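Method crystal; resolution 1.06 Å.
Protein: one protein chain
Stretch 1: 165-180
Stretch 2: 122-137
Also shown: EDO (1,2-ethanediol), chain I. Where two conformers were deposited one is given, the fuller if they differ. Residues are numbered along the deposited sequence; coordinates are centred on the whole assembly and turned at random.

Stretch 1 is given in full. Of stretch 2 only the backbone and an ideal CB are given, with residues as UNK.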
ATOM      1  N   GLU A 165     -13.991  -5.414   9.963  1.00  6.43           N
ATOM      2  CA  GLU A 165     -14.329  -4.495   8.884  1.00  6.75           C
ATOM      3  C   GLU A 165     -13.074  -3.945   8.223  1.00  6.29           C
ATOM      4  O   GLU A 165     -13.027  -3.797   7.005  1.00  6.30           O
ATOM      5  CB  GLU A 165     -15.205  -3.365   9.422  1.00  7.52           C
ATOM      6  CG  GLU A 165     -16.605  -3.807   9.809  1.00  8.32           C
ATOM      7  CD  GLU A 165     -17.398  -2.691  10.453  1.00 12.20           C
ATOM      8  OE1 GLU A 165     -16.977  -2.092  11.443  1.00 10.03           O
ATOM      9  OE2 GLU A 165     -18.483  -2.421   9.918  1.00 22.98           O
ATOM     10  N   VAL A 166     -12.073  -3.600   9.017  1.00  5.73           N
ATOM     11  CA  VAL A 166     -10.796  -3.102   8.492  1.00  5.92           C
ATOM     12  C   VAL A 166     -10.159  -4.160   7.597  1.00  5.84           C
ATOM     13  O   VAL A 166      -9.708  -3.872   6.493  1.00  6.47           O
ATOM     14  CB  VAL A 166      -9.862  -2.674   9.652  1.00  6.06           C
ATOM     15  CG1 VAL A 166      -8.469  -2.329   9.148  1.00  7.93           C
ATOM     16  CG2 VAL A 166     -10.479  -1.529  10.459  1.00  7.35           C
ATOM     17  N   HIS A 167     -10.116  -5.381   8.097  1.00  5.48           N
ATOM     18  CA  HIS A 167      -9.577  -6.529   7.374  1.00  5.72           C
ATOM     19  C   HIS A 167     -10.318  -6.705   6.050  1.00  5.96           C
ATOM     20  O   HIS A 167      -9.706  -6.876   5.004  1.00  6.47           O
ATOM     21  CB  HIS A 167      -9.724  -7.768   8.287  1.00  6.12           C
ATOM     22  CG  HIS A 167      -9.119  -9.036   7.798  1.00  6.22           C
ATOM     23  ND1 HIS A 167      -7.841  -9.446   8.114  1.00  6.96           N
ATOM     24  CD2 HIS A 167      -9.703 -10.047   7.120  1.00  7.09           C
ATOM     25  CE1 HIS A 167      -7.675 -10.656   7.576  1.00  6.97           C
ATOM     26  NE2 HIS A 167      -8.781 -11.042   6.966  1.00  7.44           N
ATOM     27  N   ALA A 168     -11.645  -6.690   6.093  1.00  5.87           N
ATOM     28  CA  ALA A 168     -12.449  -6.918   4.896  1.00  6.13           C
ATOM     29  C   ALA A 168     -12.213  -5.840   3.824  1.00  5.79           C
ATOM     30  O   ALA A 168     -12.249  -6.142   2.626  1.00  6.08           O
ATOM     31  CB  ALA A 168     -13.914  -6.972   5.270  1.00  7.82           C
HETATM   32  N   MSE A 169     -11.999  -4.605   4.265  1.00  5.82           N
HETATM   33  CA  MSE A 169     -11.753  -3.525   3.319  0.50  6.12           C
HETATM   34  C   MSE A 169     -10.371  -3.688   2.684  1.00  6.25           C
HETATM   35  O   MSE A 169     -10.205  -3.530   1.462  1.00  7.00           O
HETATM   36  CB  MSE A 169     -11.994  -2.150   3.979  0.50  6.86           C
HETATM   37  CG  MSE A 169     -13.480  -1.889   4.242  0.50  8.24           C
HETATM   38 SE   MSE A 169     -13.950  -0.179   5.047  0.37 10.54          SE
HETATM   39  CE  MSE A 169     -13.749   0.826   3.476  0.50 12.83           C
ATOM     40  N   SER A 170      -9.362  -4.007   3.493  1.00  6.13           N
ATOM     41  CA  SER A 170      -8.028  -4.228   2.916  0.60  6.48           C
ATOM     42  C   SER A 170      -7.993  -5.399   1.969  1.00  6.70           C
ATOM     43  O   SER A 170      -7.422  -5.303   0.888  1.00  7.58           O
ATOM     44  CB  SER A 170      -6.979  -4.411   3.992  0.60  6.49           C
ATOM     45  OG  SER A 170      -6.700  -3.210   4.663  0.60  7.37           O
ATOM     46  N   LEU A 171      -8.639  -6.507   2.325  1.00  6.43           N
ATOM     47  CA  LEU A 171      -8.674  -7.644   1.411  1.00  6.51           C
ATOM     48  C   LEU A 171      -9.315  -7.274   0.067  1.00  6.44           C
ATOM     49  O   LEU A 171      -8.869  -7.711  -0.979  1.00  6.98           O
ATOM     50  CB  LEU A 171      -9.402  -8.845   2.016  1.00  6.94           C
ATOM     51  CG  LEU A 171      -8.755  -9.537   3.211  1.00  8.05           C
ATOM     52  CD1 LEU A 171      -9.617 -10.735   3.589  1.00  8.59           C
ATOM     53  CD2 LEU A 171      -7.275  -9.858   2.996  1.00  9.40           C
ATOM     54  N   ALA A 172     -10.401  -6.514   0.106  1.00  6.76           N
ATOM     55  CA  ALA A 172     -11.059  -6.108  -1.127  1.00  6.99           C
ATOM     56  C   ALA A 172     -10.151  -5.227  -1.988  1.00  7.12           C
ATOM     57  O   ALA A 172     -10.163  -5.348  -3.211  1.00  8.40           O
ATOM     58  CB  ALA A 172     -12.363  -5.404  -0.825  1.00  8.49           C
ATOM     59  N   ASN A 173      -9.424  -4.320  -1.359  1.00  6.81           N
ATOM     60  CA  ASN A 173      -8.477  -3.470  -2.100  1.00  7.83           C
ATOM     61  C   ASN A 173      -7.303  -4.256  -2.663  1.00  7.45           C
ATOM     62  O   ASN A 173      -6.763  -3.895  -3.707  1.00  8.91           O
ATOM     63  CB  ASN A 173      -7.983  -2.320  -1.218  1.00  8.76           C
ATOM     64  CG  ASN A 173      -9.051  -1.209  -0.997  1.00  9.29           C
ATOM     65  OD1 ASN A 173     -10.022  -1.094  -1.765  1.00 12.03           O
ATOM     66  ND2 ASN A 173      -8.881  -0.457   0.057  1.00 11.41           N
ATOM     67  N   LEU A 174      -6.908  -5.321  -1.981  1.00  6.59           N
ATOM     68  CA  LEU A 174      -5.767  -6.122  -2.385  1.00  6.76           C
ATOM     69  C   LEU A 174      -6.090  -7.152  -3.461  1.00  6.46           C
ATOM     70  O   LEU A 174      -5.268  -7.396  -4.352  1.00  7.49           O
ATOM     71  CB  LEU A 174      -5.151  -6.806  -1.164  1.00  6.50           C
ATOM     72  CG  LEU A 174      -4.423  -5.892  -0.199  1.00  7.07           C
ATOM     73  CD1 LEU A 174      -4.053  -6.607   1.085  1.00  9.13           C
ATOM     74  CD2 LEU A 174      -3.138  -5.332  -0.866  1.00 10.27           C
ATOM     75  N   ASP A 175      -7.245  -7.811  -3.355  1.00  6.66           N
ATOM     76  CA  ASP A 175      -7.576  -8.917  -4.225  1.00  7.10           C
ATOM     77  C   ASP A 175      -7.702  -8.452  -5.661  1.00  7.46           C
ATOM     78  O   ASP A 175      -8.303  -7.413  -5.952  1.00  8.98           O
ATOM     79  CB  ASP A 175      -8.881  -9.608  -3.801  1.00  7.65           C
ATOM     80  CG  ASP A 175      -9.100 -10.869  -4.572  1.00  9.77           C
ATOM     81  OD1 ASP A 175      -8.229 -11.773  -4.528  1.00  8.97           O
ATOM     82  OD2 ASP A 175     -10.106 -10.963  -5.347  1.00 12.77           O
ATOM     83  N   GLY A 176      -7.146  -9.251  -6.577  1.00  7.16           N
ATOM     84  CA  GLY A 176      -7.187  -8.973  -8.021  1.00  8.19           C
ATOM     85  C   GLY A 176      -6.118  -7.947  -8.413  1.00  7.95           C
ATOM     86  O   GLY A 176      -5.265  -8.208  -9.256  1.00 11.30           O
ATOM     87  N   GLU A 177      -6.131  -6.790  -7.791  1.00  8.13           N
ATOM     88  CA  GLU A 177      -5.246  -5.715  -8.167  1.00  8.24           C
ATOM     89  C   GLU A 177      -3.798  -5.992  -7.783  1.00  7.91           C
ATOM     90  O   GLU A 177      -2.881  -5.580  -8.484  1.00  8.97           O
ATOM     91  CB  GLU A 177      -5.746  -4.406  -7.531  1.00  9.14           C
ATOM     92  CG  GLU A 177      -5.166  -3.143  -8.087  1.00  9.92           C
ATOM     93  CD  GLU A 177      -5.676  -2.744  -9.470  1.00 11.99           C
ATOM     94  OE1 GLU A 177      -6.425  -3.527 -10.102  1.00 16.03           O
ATOM     95  OE2 GLU A 177      -5.327  -1.622  -9.937  1.00 11.84           O
ATOM     96  N   TYR A 178      -3.587  -6.617  -6.629  1.00  7.10           N
ATOM     97  CA  TYR A 178      -2.250  -6.850  -6.074  1.00  7.28           C
ATOM     98  C   TYR A 178      -1.904  -8.302  -5.780  1.00  7.27           C
ATOM     99  O   TYR A 178      -0.726  -8.627  -5.676  1.00  8.23           O
ATOM    100  CB  TYR A 178      -2.057  -6.028  -4.802  1.00  7.14           C
ATOM    101  CG  TYR A 178      -2.237  -4.538  -4.996  1.00  6.63           C
ATOM    102  CD1 TYR A 178      -1.167  -3.709  -5.369  1.00  6.81           C
ATOM    103  CD2 TYR A 178      -3.450  -3.943  -4.744  1.00  6.80           C
ATOM    104  CE1 TYR A 178      -1.360  -2.327  -5.501  1.00  7.27           C
ATOM    105  CE2 TYR A 178      -3.638  -2.562  -4.892  1.00  7.19           C
ATOM    106  CZ  TYR A 178      -2.596  -1.780  -5.260  1.00  7.04           C
ATOM    107  OH  TYR A 178      -2.739  -0.414  -5.398  1.00  8.10           O
ATOM    108  N   CYS A 179      -2.908  -9.145  -5.555  1.00  7.05           N
ATOM    109  CA  CYS A 179      -2.684 -10.527  -5.105  1.00  6.85           C
ATOM    110  C   CYS A 179      -3.945 -11.334  -5.290  1.00  7.44           C
ATOM    111  O   CYS A 179      -4.981 -10.807  -5.718  1.00  8.79           O
ATOM    112  CB  CYS A 179      -2.278 -10.553  -3.634  1.00  6.92           C
ATOM    113  SG  CYS A 179      -3.626 -10.122  -2.505  1.00  7.89           S
ATOM    114  N   ARG A 180      -3.845 -12.637  -5.035  1.00  6.95           N
ATOM    115  CA  ARG A 180      -5.007 -13.501  -4.892  1.00  7.05           C
ATOM    116  C   ARG A 180      -5.211 -13.757  -3.409  1.00  6.48           C
ATOM    117  O   ARG A 180      -4.352 -14.355  -2.745  1.00  7.85           O
ATOM    118  CB  ARG A 180      -4.770 -14.813  -5.626  1.00  8.43           C
ATOM    119  CG  ARG A 180      -5.971 -15.729  -5.564  1.00 11.78           C
ATOM    120  CD  ARG A 180      -5.785 -16.960  -6.403  1.00 16.46           C
ATOM    121  NE  ARG A 180      -6.908 -17.854  -6.252  1.00 19.20           N
ATOM    122  CZ  ARG A 180      -7.164 -18.855  -7.067  1.00 20.05           C
ATOM    123  NH1 ARG A 180      -6.344 -19.105  -8.071  1.00 24.87           N
ATOM    124  NH2 ARG A 180      -8.213 -19.615  -6.839  1.00 28.67           N
ATOM    125  N   UNK A 122       0.119  -6.406  10.580  1.00  5.74           N
ATOM    126  CA  UNK A 122      -1.339  -6.369  10.486  1.00  5.96           C
ATOM    127  C   UNK A 122      -1.782  -6.372   9.036  1.00  6.07           C
ATOM    128  O   UNK A 122      -1.096  -5.858   8.133  1.00  6.16           O
ATOM    129  CB  UNK A 122      -1.896  -5.139  11.205  1.00  5.96           C
ATOM    130  N   UNK A 123      -2.975  -6.898   8.809  1.00  5.72           N
ATOM    131  CA  UNK A 123      -3.501  -7.003   7.443  1.00  5.98           C
ATOM    132  C   UNK A 123      -3.388  -5.682   6.711  1.00  6.30           C
ATOM    133  O   UNK A 123      -3.008  -5.645   5.539  1.00  7.32           O
ATOM    134  CB  UNK A 123      -4.960  -7.463   7.461  1.00  5.98           C
ATOM    135  N   UNK A 124      -3.782  -4.597   7.381  1.00  5.73           N
ATOM    136  CA  UNK A 124      -3.973  -3.306   6.773  1.00  6.29           C
ATOM    137  C   UNK A 124      -2.750  -2.392   6.846  1.00  5.99           C
ATOM    138  O   UNK A 124      -2.760  -1.337   6.233  1.00  7.35           O
ATOM    139  CB  UNK A 124      -5.167  -2.615   7.435  1.00  6.29           C
ATOM    140  N   UNK A 125      -1.711  -2.783   7.596  1.00  6.26           N
ATOM    141  CA  UNK A 125      -0.525  -1.970   7.750  1.00  6.35           C
ATOM    142  C   UNK A 125       0.658  -2.661   7.056  1.00  6.18           C
ATOM    143  O   UNK A 125       0.763  -2.562   5.829  1.00  6.72           O
ATOM    144  CB  UNK A 125      -0.228  -1.724   9.231  1.00  6.35           C
ATOM    145  N   UNK A 126       1.523  -3.371   7.777  1.00  6.06           N
ATOM    146  CA  UNK A 126       2.698  -3.940   7.136  1.00  6.30           C
ATOM    147  C   UNK A 126       2.401  -5.029   6.126  1.00  5.39           C
ATOM    148  O   UNK A 126       3.133  -5.167   5.138  1.00  6.40           O
ATOM    149  CB  UNK A 126       3.637  -4.500   8.206  1.00  6.30           C
ATOM    150  N   UNK A 127       1.367  -5.845   6.359  1.00  5.33           N
ATOM    151  CA  UNK A 127       1.020  -6.860   5.361  1.00  5.19           C
ATOM    152  C   UNK A 127       0.576  -6.168   4.054  1.00  5.30           C
ATOM    153  O   UNK A 127       1.119  -6.437   2.999  1.00  5.68           O
ATOM    154  CB  UNK A 127      -0.083  -7.780   5.889  1.00  5.19           C
ATOM    155  N   UNK A 128      -0.370  -5.241   4.143  1.00  5.48           N
ATOM    156  CA  UNK A 128      -0.842  -4.534   2.966  1.00  5.61           C
ATOM    157  C   UNK A 128       0.301  -3.768   2.278  1.00  5.14           C
ATOM    158  O   UNK A 128       0.367  -3.805   1.041  1.00  5.71           O
ATOM    159  CB  UNK A 128      -1.969  -3.574   3.351  1.00  5.61           C
ATOM    160  N   UNK A 129       1.150  -3.096   3.025  1.00  5.42           N
ATOM    161  CA  UNK A 129       2.249  -2.343   2.389  1.00  5.62           C
ATOM    162  C   UNK A 129       3.148  -3.278   1.594  1.00  5.31           C
ATOM    163  O   UNK A 129       3.568  -2.995   0.463  1.00  6.22           O
ATOM    164  CB  UNK A 129       3.073  -1.594   3.439  1.00  5.62           C
ATOM    165  N   UNK A 130       3.447  -4.441   2.186  1.00  4.86           N
ATOM    166  CA  UNK A 130       4.305  -5.422   1.555  1.00  5.32           C
ATOM    167  C   UNK A 130       3.656  -6.032   0.328  1.00  5.00           C
ATOM    168  O   UNK A 130       4.304  -6.201  -0.708  1.00  5.76           O
ATOM    169  CB  UNK A 130       4.673  -6.521   2.554  1.00  5.32           C
ATOM    170  N   UNK A 131       2.383  -6.405   0.438  1.00  5.18           N
ATOM    171  CA  UNK A 131       1.686  -7.033  -0.671  1.00  5.13           C
ATOM    172  C   UNK A 131       1.481  -6.076  -1.838  1.00  5.10           C
ATOM    173  O   UNK A 131       1.633  -6.458  -2.988  1.00  5.46           O
ATOM    174  CB  UNK A 131       0.335  -7.574  -0.199  1.00  5.13           C
ATOM    175  N   UNK A 132       1.118  -4.822  -1.558  1.00  5.09           N
ATOM    176  CA  UNK A 132       0.935  -3.865  -2.656  1.00  5.20           C
ATOM    177  C   UNK A 132       2.243  -3.739  -3.430  1.00  5.62           C
ATOM    178  O   UNK A 132       2.222  -3.745  -4.670  1.00  6.12           O
ATOM    179  CB  UNK A 132       0.485  -2.501  -2.130  1.00  5.20           C
ATOM    180  N   UNK A 133       3.358  -3.588  -2.726  1.00  5.78           N
ATOM    181  CA  UNK A 133       4.650  -3.514  -3.437  0.60  5.89           C
ATOM    182  C   UNK A 133       4.981  -4.796  -4.151  1.00  6.06           C
ATOM    183  O   UNK A 133       5.423  -4.762  -5.302  1.00  7.05           O
ATOM    184  CB  UNK A 133       5.781  -3.175  -2.463  0.60  5.89           C
ATOM    185  N   UNK A 134       4.784  -5.941  -3.499  1.00  5.62           N
ATOM    186  CA  UNK A 134       5.084  -7.212  -4.162  1.00  6.08           C
ATOM    187  C   UNK A 134       4.344  -7.365  -5.478  1.00  5.94           C
ATOM    188  O   UNK A 134       4.929  -7.764  -6.490  1.00  7.21           O
ATOM    189  CB  UNK A 134       4.734  -8.382  -3.240  1.00  6.08           C
ATOM    190  N   UNK A 135       3.044  -7.112  -5.464  1.00  5.98           N
ATOM    191  CA  UNK A 135       2.267  -7.271  -6.676  1.00  6.74           C
ATOM    192  C   UNK A 135       2.725  -6.306  -7.768  1.00  6.61           C
ATOM    193  O   UNK A 135       2.916  -6.683  -8.927  1.00  7.19           O
ATOM    194  CB  UNK A 135       0.781  -7.063  -6.377  1.00  6.74           C
ATOM    195  N   UNK A 136       2.979  -5.051  -7.392  1.00  6.76           N
ATOM    196  CA  UNK A 136       3.417  -4.082  -8.390  1.00  7.27           C
ATOM    197  C   UNK A 136       4.821  -4.350  -8.922  1.00  7.24           C
ATOM    198  O   UNK A 136       5.126  -3.989 -10.055  1.00  8.80           O
ATOM    199  CB  UNK A 136       3.362  -2.674  -7.794  1.00  7.27           C
ATOM    200  N   UNK A 137       5.662  -5.003  -8.119  1.00  7.16           N
ATOM    201  CA  UNK A 137       6.996  -5.425  -8.560  1.00  7.99           C
ATOM    202  C   UNK A 137       6.938  -6.647  -9.484  1.00  8.35           C
ATOM    203  O   UNK A 137       7.956  -7.028 -10.054  1.00 11.64           O
ATOM    204  CB  UNK A 137       7.873  -5.737  -7.346  1.00  7.99           C
TER
HETATM  205  C1  EDO I 204       0.693  -3.690  14.461  1.00 24.08           C
HETATM  206  O1  EDO I 204       1.840  -3.199  15.160  1.00 32.99           O
HETATM  207  C2  EDO I 204      -0.105  -2.533  13.925  1.00 22.38           C
HETATM  208  O2  EDO I 204       0.292  -2.211  12.610  1.00 20.76           O

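The helices of the two stretches run nearly parallel, with 14° between their N-to-C directions and a closest axial approach of 9.7 Å. Position 122 lies just before the second helix, out of reach of stretch 1. Such a site suits a capping side chain such as serine, threonine, aspartate or asparagine. It is Ser122, whose OG accepts a weak capping hydrogen bond from the backbone N of position 125 at 3.0 Å.

At position 123 the CA-to-CB bond points toward stretch 1, and the ideal CB lies 3.6 Å from His167 ND1. A short polar side chain able to meet a ring nitrogen would fit; serine, threonine or cysteine are candidates. Thr123 fills it: OG1 lies at the edge of the imidazole, 2.9 Å from His167 ND1, in a hydrogen bond that either partner could donate, while CG2 packs 4.1 Å from Leu171 CD2.

Position 124 is tighter, its ideal CB being 3.2 Å from Ser170 OG and 3.7 Å from Val166 CG1. Little room remains in that direction, which favours alanine, serine or glycine. The residue is Ser124, and its OG rests 3.5 Å from Val166 CG1.

Position 125 points away, and its psi of -99° is unusual for a helix, within the wider pi-type turn. Polar residues or glycine would be plausible; Asn125 ND2 donates to O2 of the ethanediol at 3.1 Å. Position 126, out of reach, is little constrained, and is Ser126. Position 127 points toward stretch 1 but finds nothing within 5.5 Å of its ideal CB; many residues would do, and Val127 makes no contact with stretch 1.

At position 128 the ideal CB is 4.9 Å from Ser170 OG and 4.3 Å from Leu174 CD1. A longer side chain with an acceptor, glutamate or glutamine, could reach the hydroxyl, whereas methionine or leucine would suit the leucine. Glu128 takes the first course: Ser170 OG donates to OE1 at 2.6 Å, and a water links OE2 to Asn173 ND2.

Positions 129 and 130 do not face stretch 1, which sets no limit there, so many helix-compatible side chains would do; they are Ala129 and Thr130, and Thr130 OG1 donates to Ser126 O at 2.8 Å. Position 131 faces Leu174, Tyr178 and Cys179, an apolar pocket for valine, isoleucine or leucine. Val131 CG1 packs 3.7 Å from Cys179 CB and 4.0 Å from Leu174 CD2.

At position 132 the CA-to-CB bond points sideways, and the ideal CB is 3.8 Å from Tyr178 CD1, inviting a long chain to lie over the ring: arginine, lysine, methionine or glutamine. Arg132 CG sits over the ring face, 3.7 Å from the Tyr178 centroid, and NH2 forms a salt bridge to Glu128 OE2 at 2.8 Å.

Positions 133 and 134 have nothing of stretch 1 near their ideal CB, so small or large side chains would serve; they are Met133, as selenomethionine, and Ala134. At 135 an ideal CB would clash with Tyr178 O at 2.3 Å, so glycine is expected. Gly135 CA approaches Tyr178 O at 3.4 Å. Position 136 points sideways, its ideal CB 5.2 Å from Tyr178 CD1, where a polar or medium-sized side chain could reach the ring; Asn136 ND2 comes 3.4 Å from Tyr178 CE1 and donates to a water that bonds Glu177 O. Position 137, out of reach, could take almost any residue, and is Leu137.

Stretch 2 (122-137) STSNSVEATVRMAGNL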
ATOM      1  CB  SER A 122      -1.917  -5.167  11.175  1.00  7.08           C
ATOM      2  OG  SER A 122      -1.841  -4.041  10.366  1.00  8.70           O
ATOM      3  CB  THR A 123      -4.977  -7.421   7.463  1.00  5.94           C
ATOM      4  OG1 THR A 123      -5.129  -8.512   8.371  1.00  6.47           O
ATOM      5  CG2 THR A 123      -5.455  -7.806   6.065  1.00  7.96           C
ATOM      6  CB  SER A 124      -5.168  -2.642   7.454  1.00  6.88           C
ATOM      7  OG  SER A 124      -5.010  -2.679   8.870  1.00  7.42           O
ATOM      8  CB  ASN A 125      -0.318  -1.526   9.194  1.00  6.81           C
ATOM      9  CG  ASN A 125       0.693  -0.403   9.283  1.00  8.06           C
ATOM     10  OD1 ASN A 125       1.011   0.245   8.280  1.00 12.10           O
ATOM     11  ND2 ASN A 125       1.147  -0.126  10.462  1.00  9.56           N
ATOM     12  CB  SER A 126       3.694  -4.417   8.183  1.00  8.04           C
ATOM     13  OG  SER A 126       4.295  -3.318   8.854  1.00 11.38           O
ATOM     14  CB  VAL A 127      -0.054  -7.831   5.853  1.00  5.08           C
ATOM     15  CG1 VAL A 127      -0.498  -8.739   4.765  1.00  7.27           C
ATOM     16  CG2 VAL A 127       0.478  -8.657   7.059  1.00  6.84           C
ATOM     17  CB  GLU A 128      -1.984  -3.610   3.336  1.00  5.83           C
ATOM     18  CG  GLU A 128      -2.510  -2.813   2.162  1.00  7.13           C
ATOM     19  CD  GLU A 128      -3.918  -2.287   2.325  1.00  7.90           C
ATOM     20  OE1 GLU A 128      -4.557  -2.509   3.368  1.00  9.78           O
ATOM     21  OE2 GLU A 128      -4.318  -1.633   1.349  1.00 10.27           O
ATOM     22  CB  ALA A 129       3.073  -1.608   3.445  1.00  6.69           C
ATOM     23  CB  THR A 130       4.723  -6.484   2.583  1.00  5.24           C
ATOM     24  OG1 THR A 130       5.454  -5.889   3.656  1.00  5.80           O
ATOM     25  CG2 THR A 130       5.592  -7.541   1.963  1.00  6.75           C
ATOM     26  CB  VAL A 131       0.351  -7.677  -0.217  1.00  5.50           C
ATOM     27  CG1 VAL A 131      -0.439  -8.182  -1.390  1.00  7.32           C
ATOM     28  CG2 VAL A 131       0.624  -8.797   0.772  1.00  6.69           C
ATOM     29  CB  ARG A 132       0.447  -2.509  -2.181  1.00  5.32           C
ATOM     30  CG  ARG A 132      -1.003  -2.469  -1.756  1.00  5.64           C
ATOM     31  CD  ARG A 132      -1.460  -1.049  -1.456  1.00  7.25           C
ATOM     32  NE  ARG A 132      -2.832  -0.925  -0.981  1.00  7.67           N
ATOM     33  CZ  ARG A 132      -3.757  -0.128  -1.522  1.00  6.98           C
ATOM     34  NH1 ARG A 132      -3.562   0.548  -2.627  1.00  7.76           N
ATOM     35  NH2 ARG A 132      -4.889   0.056  -0.857  1.00  8.13           N
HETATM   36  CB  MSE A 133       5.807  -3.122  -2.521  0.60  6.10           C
HETATM   37  CG  MSE A 133       5.819  -1.704  -2.219  0.60  5.76           C
HETATM   38 SE   MSE A 133       7.478  -1.085  -1.386  0.45  6.38          SE
HETATM   39  CE  MSE A 133       8.770  -1.601  -2.749  0.60  8.47           C
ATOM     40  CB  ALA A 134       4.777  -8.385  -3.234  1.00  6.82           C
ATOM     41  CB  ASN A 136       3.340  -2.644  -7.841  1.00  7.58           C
ATOM     42  CG  ASN A 136       1.928  -2.044  -7.705  1.00  7.56           C
ATOM     43  OD1 ASN A 136       1.827  -0.882  -7.328  1.00  9.04           O
ATOM     44  ND2 ASN A 136       0.888  -2.753  -8.027  1.00  8.35           N
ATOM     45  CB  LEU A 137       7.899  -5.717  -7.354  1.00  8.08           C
ATOM     46  CG  LEU A 137       8.368  -4.482  -6.566  1.00  8.28           C
ATOM     47  CD1 LEU A 137       9.040  -4.918  -5.268  1.00  9.93           C
ATOM     48  CD2 LEU A 137       9.302  -3.583  -7.388  1.00 10.17           C
TER
HETATM   49  O   HOH W   1      -6.927  -0.961   1.848  0.70 13.06           O
HETATM   50  O   HOH W   2      -0.023  -5.468  -8.731  1.00 10.89           O
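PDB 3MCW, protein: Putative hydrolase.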